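Polyketide synthase associated protein 5 (Mycobacterium tuberculosis, PDB 1Q9J) probably catalyses transfer of mycocerosic acyl chains from mycocerosic acid synthase onto phthiocerol and related diols, the last step in making dimycocerosate esters. Local coordinates at residues K220-D225 / L409-P414; H233-N238 / L303-V308; F43-E48 / G153-Q158. One frame throughout, in Å; residues are numbered along the deposited sequence.

How the contacts relate
Contact 3 comes first along the chain and closes before the other two begin; contact 2 is then nested inside the long loop that contact 1 closes. Contacts 1 and 2 are neighbours, their centres about 15 Å apart and their nearest atoms about 5 Å apart, and they draw on the consecutive helices 220-230 and 237-253. Both belong to the half of the molecule built on the six-stranded mixed sheet. Contact 3 lies with helix 36-49, its centre about 42 Å from that of contact 1 and about 40 Å from that of contact 2. This separation fits an enzyme made of two related structural domains, each with helices packed against a mixed sheet.

Contact 1 (K220-D225 / L409-P414); sequences KQQTSD and LLCTVP
Gln222 and Asp225, one turn apart on helix 220-230, stand beside Cys411 and Pro414 of the 409-414 segment, with the CA atoms of Gln222 and Cys411 6.2 Å apart and those of Asp225 and Pro414 5.9 Å apart. So close an approach leaves little room for bulk between the backbones. At the Asp225 end the groups that meet are small: CB of Asp225 lies 4.2 Å from CB of Pro414, and that same proline carbon is 3.4 Å from the backbone O of Asp225. The carboxylate of Asp225 is carried clear of the proline ring, as suits a charged group in a partly exposed place. Proline offers a compact apolar surface, which also touches Leu226 and Phe229 further along helix 220-230.

At the other end, the chain of Gln222 extends toward Cys411, CG lying anti to the carbonyl carbon (chi1 -74°), but the modelled closeness of its amide to the sulfur is doubtful. The amide has a firmer partner through OE1, hydrogen-bonded to the hydroxyl of Ser219. On the buried side, Thr223 turns away from the contact and its OG1 bonds to Ser219 O and Leu388 N, tying the helix to the sheet. The two segments meet at the surface, with Leu410 beneath them packing on Leu226, on Leu388 and Ile390 of strand 387-393, and on Ala244 of helix 237-253. With no hydrogen bond joining the segments, the contact rests on van der Waals touching, and the polar ends of Gln222 and Thr223 have their hydrogen-bond partners outside the contact, at Ser219 and Leu388.

Contact 2 (H233-N238 / L303-V308); sequences HRLSLN and LASDIV
Leu235 lays its forked end against helix 300-317, meeting Ala304, Ser305 and Val308 from a loop that links helices 220-230 and 237-253. Its CG stands anti to the carbonyl carbon (chi1 -67°), and with chi2 at 179° one methyl continues the line of the chain while the other branches to its side, so the two reach different parts of the helix surface. CD1 packs 3.6 Å from CB of Ala304. CD2 lies over Ser305, 3.5 Å from its OG and 4.1 Å from its CA, and comes within 4.4 Å of CG2 of Val308. Ala304 and Val308 are one turn apart and both direct CB toward the loop: the short alanine lets the leucine come close, and the branched valine adds apolar surface.

Ser305 sets its hydroxyl beside its own backbone N (chi1 -74°), where OG can make a weak hydrogen bond back to Val301 O. That folds the polar group along its helix and lets a serine lie next to leucine methyls. In the loop, Ser236 is the N-cap of helix 237-253 and bonds through OG to Ala239 N, which probably helps to set the course of the chain just after Leu235. Before Leu235 in the chain, the ring of His233 leads away from helix 300-317 and meets the rings of Phe229 and Tyr417.

Val308 also touches Ala239, and it neighbours Arg312, a residue probably important for recognising the acyl carrier domain of mycocerosic acid synthase, the nearest atoms of the two side chains being about 3 Å apart. No hydrogen bond crosses the contact; a single leucine provides nearly all the loop's share, so loop and helix are joined by the fit of apolar groups, while the hydroxyls of Ser236 and Ser305 bond to backbone atoms of the helices they cap or belong to.

Contact 3 (F43-E48 / G153-Q158); sequences FDALLE and GPITPQ
Ile155 presses its branches onto Ala45 and Glu48 of helix 36-49, an extended loop lying along a helix in a protein of the CoA-dependent acyltransferase fold. Its CG1 stands anti to the carbonyl carbon (chi1 -58°), sending CD1 to 3.8 Å from CB of Ala45, while CG2 reaches 3.6 Å from CB of Glu48. A small alanine suits the spot where the isoleucine comes down on the helix. The extended side chain of Glu48 crosses that of Ile155 obliquely: its CB packs on the isoleucine, and its carboxylate also lies near CD1, at an exposed edge. Two residues further along the loop, CB of Pro157 lies against the backbone O of Glu48.

Around this shell, Arg142 of helix 129-148 touches both Ala45 and Ile155 and makes a weak hydrogen bond through NH2 to Pro154 O. Thr49, next to Glu48, touches Ile155 and bonds through OG1 to Ala45 O. Backbone hydrogen bonding between Gln158 and Thr49 helps to hold the loop. Beyond it, Gln158 OE1 is hydrogen-bonded to OG1 of Thr279.

Contact 1 (K220-D225 / L409-P414)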
loop_
_atom_site.group_PDB
_atom_site.type_symbol
_atom_site.label_atom_id
_atom_site.label_comp_id
_atom_site.label_asym_id
_atom_site.label_seq_id
_atom_site.Cartn_x
_atom_site.Cartn_y
_atom_site.Cartn_z
ATOM N N LYS A 220 -5.637 -22.787 4.120
ATOM C CA LYS A 220 -7.005 -22.359 4.376
ATOM C C LYS A 220 -7.348 -22.681 5.825
ATOM O O LYS A 220 -8.091 -21.950 6.475
ATOM C CB LYS A 220 -7.974 -23.090 3.442
ATOM C CG LYS A 220 -7.845 -22.696 1.977
ATOM C CD LYS A 220 -8.313 -23.819 1.062
ATOM C CE LYS A 220 -7.348 -25.012 1.123
ATOM N NZ LYS A 220 -7.766 -26.158 0.257
ATOM N N GLN A 221 -6.791 -23.775 6.334
ATOM C CA GLN A 221 -7.050 -24.162 7.710
ATOM C C GLN A 221 -6.285 -23.303 8.704
ATOM O O GLN A 221 -6.896 -22.652 9.544
ATOM C CB GLN A 221 -6.712 -25.634 7.940
ATOM C CG GLN A 221 -7.922 -26.561 7.910
ATOM C CD GLN A 221 -9.115 -26.002 8.683
ATOM O OE1 GLN A 221 -9.926 -25.249 8.134
ATOM N NE2 GLN A 221 -9.213 -26.351 9.965
ATOM N N GLN A 222 -4.959 -23.297 8.617
ATOM C CA GLN A 222 -4.155 -22.505 9.539
ATOM C C GLN A 222 -4.678 -21.080 9.670
ATOM O O GLN A 222 -4.519 -20.446 10.715
ATOM C CB GLN A 222 -2.702 -22.449 9.086
ATOM C CG GLN A 222 -1.924 -23.709 9.293
ATOM C CD GLN A 222 -0.578 -23.613 8.628
ATOM O OE1 GLN A 222 -0.490 -23.431 7.412
ATOM N NE2 GLN A 222 0.483 -23.729 9.416
ATOM N N THR A 223 -5.280 -20.563 8.603
ATOM C CA THR A 223 -5.829 -19.210 8.644
ATOM C C THR A 223 -7.024 -19.262 9.602
ATOM O O THR A 223 -7.017 -18.593 10.639
ATOM C CB THR A 223 -6.288 -18.727 7.231
ATOM O OG1 THR A 223 -5.199 -18.853 6.309
ATOM C CG2 THR A 223 -6.705 -17.263 7.266
ATOM N N SER A 224 -8.019 -20.084 9.266
ATOM C CA SER A 224 -9.227 -20.252 10.082
ATOM C C SER A 224 -8.932 -20.457 11.565
ATOM O O SER A 224 -9.713 -20.054 12.429
ATOM C CB SER A 224 -10.057 -21.429 9.562
ATOM O OG SER A 224 -10.558 -21.135 8.271
ATOM N N ASP A 225 -7.799 -21.092 11.844
ATOM C CA ASP A 225 -7.353 -21.356 13.204
ATOM C C ASP A 225 -6.932 -20.050 13.851
ATOM O O ASP A 225 -7.259 -19.780 15.005
ATOM C CB ASP A 225 -6.161 -22.314 13.184
ATOM C CG ASP A 225 -6.573 -23.771 13.292
ATOM O OD1 ASP A 225 -7.525 -24.194 12.589
ATOM O OD2 ASP A 225 -5.924 -24.495 14.080
ATOM N N LEU A 409 4.906 -18.829 14.180
ATOM C CA LEU A 409 4.320 -18.230 15.374
ATOM C C LEU A 409 2.814 -18.021 15.242
ATOM O O LEU A 409 2.089 -18.081 16.234
ATOM C CB LEU A 409 5.004 -16.902 15.695
ATOM C CG LEU A 409 4.681 -16.250 17.038
ATOM C CD1 LEU A 409 4.849 -17.251 18.157
ATOM C CD2 LEU A 409 5.604 -15.055 17.246
ATOM N N LEU A 410 2.339 -17.781 14.024
ATOM C CA LEU A 410 0.909 -17.584 13.807
ATOM C C LEU A 410 0.172 -18.916 13.735
ATOM O O LEU A 410 -1.062 -18.955 13.664
ATOM C CB LEU A 410 0.660 -16.786 12.519
ATOM C CG LEU A 410 1.001 -15.292 12.511
ATOM C CD1 LEU A 410 0.697 -14.719 11.140
ATOM C CD2 LEU A 410 0.191 -14.566 13.578
ATOM N N CYS A 411 0.929 -20.009 13.756
ATOM C CA CYS A 411 0.353 -21.358 13.682
ATOM C C CYS A 411 0.444 -22.058 15.026
ATOM O O CYS A 411 -0.174 -23.099 15.244
ATOM C CB CYS A 411 1.099 -22.184 12.633
ATOM S SG CYS A 411 1.193 -21.397 11.011
ATOM N N THR A 412 1.226 -21.461 15.917
ATOM C CA THR A 412 1.444 -21.980 17.255
ATOM C C THR A 412 0.433 -21.408 18.252
ATOM O O THR A 412 -0.239 -22.148 18.970
ATOM C CB THR A 412 2.870 -21.630 17.738
ATOM O OG1 THR A 412 3.830 -22.285 16.902
ATOM C CG2 THR A 412 3.076 -22.057 19.178
ATOM N N VAL A 413 0.332 -20.084 18.286
ATOM C CA VAL A 413 -0.567 -19.391 19.200
ATOM C C VAL A 413 -2.015 -19.891 19.224
ATOM O O VAL A 413 -2.602 -20.055 20.295
ATOM C CB VAL A 413 -0.581 -17.878 18.899
ATOM C CG1 VAL A 413 -1.364 -17.142 19.972
ATOM C CG2 VAL A 413 0.843 -17.354 18.827
ATOM N N PRO A 414 -2.611 -20.142 18.049
ATOM C CA PRO A 414 -3.998 -20.616 18.010
ATOM C C PRO A 414 -4.230 -21.989 18.635
ATOM O O PRO A 414 -5.271 -22.231 19.256
ATOM C CB PRO A 414 -4.327 -20.587 16.519
ATOM C CG PRO A 414 -3.016 -20.908 15.891
ATOM C CD PRO A 414 -2.052 -20.059 16.690
#

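Contact 2 (H233-N238 / L303-V308)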
loop_
_atom_site.group_PDB
_atom_site.type_symbol
_atom_site.label_atom_id
_atom_site.label_comp_id
_atom_site.label_asym_id
_atom_site.label_seq_id
_atom_site.Cartn_x
_atom_site.Cartn_y
_atom_site.Cartn_z
ATOM N N HIS A 233 -10.739 -13.472 21.428
ATOM C CA HIS A 233 -9.945 -12.615 22.295
ATOM C C HIS A 233 -10.273 -11.168 21.966
ATOM O O HIS A 233 -9.515 -10.252 22.290
ATOM C CB HIS A 233 -8.453 -12.873 22.080
ATOM C CG HIS A 233 -7.947 -14.105 22.766
ATOM N ND1 HIS A 233 -7.623 -14.130 24.104
ATOM C CD2 HIS A 233 -7.721 -15.356 22.299
ATOM C CE1 HIS A 233 -7.216 -15.345 24.434
ATOM N NE2 HIS A 233 -7.267 -16.107 23.356
ATOM N N ARG A 234 -11.415 -10.968 21.320
ATOM C CA ARG A 234 -11.845 -9.632 20.933
ATOM C C ARG A 234 -10.688 -8.960 20.204
ATOM O O ARG A 234 -10.242 -7.877 20.586
ATOM C CB ARG A 234 -12.236 -8.807 22.168
ATOM C CG ARG A 234 -13.238 -9.490 23.092
ATOM C CD ARG A 234 -13.655 -8.570 24.228
ATOM N NE ARG A 234 -14.295 -9.309 25.314
ATOM C CZ ARG A 234 -14.869 -8.743 26.371
ATOM N NH1 ARG A 234 -14.893 -7.417 26.497
ATOM N NH2 ARG A 234 -15.420 -9.507 27.303
ATOM N N LEU A 235 -10.197 -9.635 19.167
ATOM C CA LEU A 235 -9.097 -9.141 18.347
ATOM C C LEU A 235 -9.370 -9.468 16.889
ATOM O O LEU A 235 -10.422 -10.016 16.557
ATOM C CB LEU A 235 -7.772 -9.772 18.784
ATOM C CG LEU A 235 -7.287 -9.350 20.171
ATOM C CD1 LEU A 235 -5.986 -10.060 20.498
ATOM C CD2 LEU A 235 -7.095 -7.849 20.218
ATOM N N SER A 236 -8.410 -9.129 16.031
ATOM C CA SER A 236 -8.506 -9.351 14.586
ATOM C C SER A 236 -7.178 -9.878 14.058
ATOM O O SER A 236 -6.136 -9.677 14.682
ATOM C CB SER A 236 -8.803 -8.033 13.883
ATOM O OG SER A 236 -7.744 -7.125 14.132
ATOM N N LEU A 237 -7.220 -10.536 12.903
ATOM C CA LEU A 237 -6.017 -11.080 12.283
ATOM C C LEU A 237 -4.893 -10.059 12.275
ATOM O O LEU A 237 -3.787 -10.326 12.746
ATOM C CB LEU A 237 -6.307 -11.506 10.843
ATOM C CG LEU A 237 -6.941 -12.882 10.659
ATOM C CD1 LEU A 237 -7.413 -13.060 9.219
ATOM C CD2 LEU A 237 -5.915 -13.942 11.032
ATOM N N ASN A 238 -5.194 -8.883 11.735
ATOM C CA ASN A 238 -4.232 -7.788 11.637
ATOM C C ASN A 238 -3.637 -7.451 12.992
ATOM O O ASN A 238 -2.423 -7.273 13.125
ATOM C CB ASN A 238 -4.925 -6.556 11.059
ATOM C CG ASN A 238 -5.760 -6.887 9.837
ATOM O OD1 ASN A 238 -5.226 -7.161 8.758
ATOM N ND2 ASN A 238 -7.082 -6.882 10.003
ATOM N N LEU A 303 -0.129 -7.760 24.152
ATOM C CA LEU A 303 0.459 -6.807 23.203
ATOM C C LEU A 303 -0.573 -6.376 22.155
ATOM O O LEU A 303 -0.797 -5.189 21.946
ATOM C CB LEU A 303 1.669 -7.450 22.511
ATOM C CG LEU A 303 2.524 -6.590 21.592
ATOM C CD1 LEU A 303 3.163 -5.476 22.385
ATOM C CD2 LEU A 303 3.582 -7.457 20.929
ATOM N N ALA A 304 -1.194 -7.357 21.510
ATOM C CA ALA A 304 -2.196 -7.094 20.494
ATOM C C ALA A 304 -3.256 -6.107 20.976
ATOM O O ALA A 304 -3.546 -5.113 20.304
ATOM C CB ALA A 304 -2.856 -8.392 20.075
ATOM N N SER A 305 -3.829 -6.381 22.147
ATOM C CA SER A 305 -4.884 -5.535 22.715
ATOM C C SER A 305 -4.423 -4.132 23.066
ATOM O O SER A 305 -5.158 -3.161 22.871
ATOM C CB SER A 305 -5.482 -6.196 23.961
ATOM O OG SER A 305 -6.321 -7.286 23.589
ATOM N N ASP A 306 -3.205 -4.024 23.580
ATOM C CA ASP A 306 -2.684 -2.722 23.942
ATOM C C ASP A 306 -2.550 -1.846 22.696
ATOM O O ASP A 306 -2.882 -0.655 22.715
ATOM C CB ASP A 306 -1.338 -2.873 24.640
ATOM C CG ASP A 306 -0.833 -1.564 25.192
ATOM O OD1 ASP A 306 -1.597 -0.875 25.907
ATOM O OD2 ASP A 306 0.332 -1.216 24.914
ATOM N N ILE A 307 -2.063 -2.439 21.610
ATOM C CA ILE A 307 -1.914 -1.703 20.363
ATOM C C ILE A 307 -3.284 -1.187 19.929
ATOM O O ILE A 307 -3.490 0.021 19.787
ATOM C CB ILE A 307 -1.348 -2.592 19.228
ATOM C CG1 ILE A 307 -0.004 -3.187 19.644
ATOM C CG2 ILE A 307 -1.168 -1.758 17.947
ATOM C CD1 ILE A 307 0.646 -4.048 18.578
ATOM N N VAL A 308 -4.216 -2.113 19.726
ATOM C CA VAL A 308 -5.552 -1.740 19.301
ATOM C C VAL A 308 -6.163 -0.663 20.165
ATOM O O VAL A 308 -6.861 0.217 19.667
ATOM C CB VAL A 308 -6.534 -2.895 19.349
ATOM C CG1 VAL A 308 -7.915 -2.379 18.975
ATOM C CG2 VAL A 308 -6.108 -3.996 18.423
#

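Contact 3 (F43-E48 / G153-Q158)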
loop_
_atom_site.group_PDB
_atom_site.type_symbol
_atom_site.label_atom_id
_atom_site.label_comp_id
_atom_site.label_asym_id
_atom_site.label_seq_id
_atom_site.Cartn_x
_atom_site.Cartn_y
_atom_site.Cartn_z
ATOM N N PHE A 43 -8.920 0.325 -20.134
ATOM C CA PHE A 43 -7.804 1.135 -19.684
ATOM C C PHE A 43 -7.985 2.577 -20.185
ATOM O O PHE A 43 -7.800 3.532 -19.429
ATOM C CB PHE A 43 -6.481 0.545 -20.190
ATOM C CG PHE A 43 -5.269 1.299 -19.723
ATOM C CD1 PHE A 43 -5.012 1.471 -18.370
ATOM C CD2 PHE A 43 -4.386 1.848 -20.636
ATOM C CE1 PHE A 43 -3.885 2.181 -17.934
ATOM C CE2 PHE A 43 -3.260 2.560 -20.208
ATOM C CZ PHE A 43 -3.012 2.723 -18.856
ATOM N N ASP A 44 -8.367 2.740 -21.453
ATOM C CA ASP A 44 -8.580 4.084 -22.009
ATOM C C ASP A 44 -9.741 4.792 -21.306
ATOM O O ASP A 44 -9.677 6.000 -21.050
ATOM C CB ASP A 44 -8.878 4.034 -23.519
ATOM C CG ASP A 44 -7.652 3.676 -24.354
ATOM O OD1 ASP A 44 -6.560 4.247 -24.118
ATOM O OD2 ASP A 44 -7.787 2.849 -25.271
ATOM N N ALA A 45 -10.808 4.042 -21.018
ATOM C CA ALA A 45 -12.003 4.588 -20.347
ATOM C C ALA A 45 -11.633 5.039 -18.931
ATOM O O ALA A 45 -12.035 6.114 -18.481
ATOM C CB ALA A 45 -13.108 3.528 -20.289
ATOM N N LEU A 46 -10.859 4.199 -18.250
ATOM C CA LEU A 46 -10.396 4.492 -16.910
ATOM C C LEU A 46 -9.623 5.811 -16.945
ATOM O O LEU A 46 -9.925 6.744 -16.198
ATOM C CB LEU A 46 -9.481 3.372 -16.423
ATOM C CG LEU A 46 -8.871 3.506 -15.022
ATOM C CD1 LEU A 46 -9.720 2.715 -14.019
ATOM C CD2 LEU A 46 -7.443 2.973 -15.037
ATOM N N LEU A 47 -8.627 5.895 -17.821
ATOM C CA LEU A 47 -7.837 7.109 -17.927
ATOM C C LEU A 47 -8.672 8.349 -18.154
ATOM O O LEU A 47 -8.301 9.431 -17.718
ATOM C CB LEU A 47 -6.820 6.996 -19.051
ATOM C CG LEU A 47 -5.398 6.804 -18.521
ATOM C CD1 LEU A 47 -4.463 6.542 -19.681
ATOM C CD2 LEU A 47 -4.970 8.038 -17.741
ATOM N N GLU A 48 -9.798 8.211 -18.836
ATOM C CA GLU A 48 -10.615 9.381 -19.071
ATOM C C GLU A 48 -11.362 9.774 -17.817
ATOM O O GLU A 48 -11.812 10.909 -17.688
ATOM C CB GLU A 48 -11.588 9.119 -20.200
ATOM C CG GLU A 48 -10.923 9.144 -21.549
ATOM C CD GLU A 48 -11.847 8.678 -22.639
ATOM O OE1 GLU A 48 -12.191 7.477 -22.647
ATOM O OE2 GLU A 48 -12.242 9.514 -23.477
ATOM N N GLY A 153 -18.507 0.910 -20.110
ATOM C CA GLY A 153 -19.230 1.650 -19.098
ATOM C C GLY A 153 -19.089 3.131 -19.351
ATOM O O GLY A 153 -18.181 3.544 -20.070
ATOM N N PRO A 154 -19.981 3.957 -18.779
ATOM C CA PRO A 154 -19.983 5.420 -18.919
ATOM C C PRO A 154 -18.754 6.079 -18.287
ATOM O O PRO A 154 -18.189 5.557 -17.326
ATOM C CB PRO A 154 -21.288 5.827 -18.232
ATOM C CG PRO A 154 -21.456 4.763 -17.186
ATOM C CD PRO A 154 -21.109 3.512 -17.941
ATOM N N ILE A 155 -18.353 7.223 -18.837
ATOM C CA ILE A 155 -17.184 7.955 -18.364
ATOM C C ILE A 155 -17.496 9.357 -17.842
ATOM O O ILE A 155 -17.961 10.211 -18.592
ATOM C CB ILE A 155 -16.136 8.131 -19.494
ATOM C CG1 ILE A 155 -15.702 6.780 -20.038
ATOM C CG2 ILE A 155 -14.926 8.919 -18.974
ATOM C CD1 ILE A 155 -14.683 6.891 -21.176
ATOM N N THR A 156 -17.242 9.584 -16.558
ATOM C CA THR A 156 -17.448 10.895 -15.956
ATOM C C THR A 156 -16.095 11.247 -15.360
ATOM O O THR A 156 -15.705 10.720 -14.319
ATOM C CB THR A 156 -18.483 10.873 -14.817
ATOM O OG1 THR A 156 -19.655 10.170 -15.245
ATOM C CG2 THR A 156 -18.870 12.296 -14.424
ATOM N N PRO A 157 -15.347 12.130 -16.028
ATOM C CA PRO A 157 -14.027 12.551 -15.563
ATOM C C PRO A 157 -14.058 13.296 -14.247
ATOM O O PRO A 157 -14.885 14.186 -14.038
ATOM C CB PRO A 157 -13.512 13.403 -16.719
ATOM C CG PRO A 157 -14.758 13.963 -17.306
ATOM C CD PRO A 157 -15.660 12.760 -17.318
ATOM N N GLN A 158 -13.141 12.924 -13.360
ATOM C CA GLN A 158 -13.059 13.532 -12.032
ATOM C C GLN A 158 -11.934 14.562 -11.970
ATOM O O GLN A 158 -10.950 14.462 -12.709
ATOM C CB GLN A 158 -12.825 12.453 -10.983
ATOM C CG GLN A 158 -13.652 11.202 -11.163
ATOM C CD GLN A 158 -13.163 10.099 -10.258
ATOM O OE1 GLN A 158 -12.156 10.260 -9.571
ATOM N NE2 GLN A 158 -13.863 8.973 -10.246
#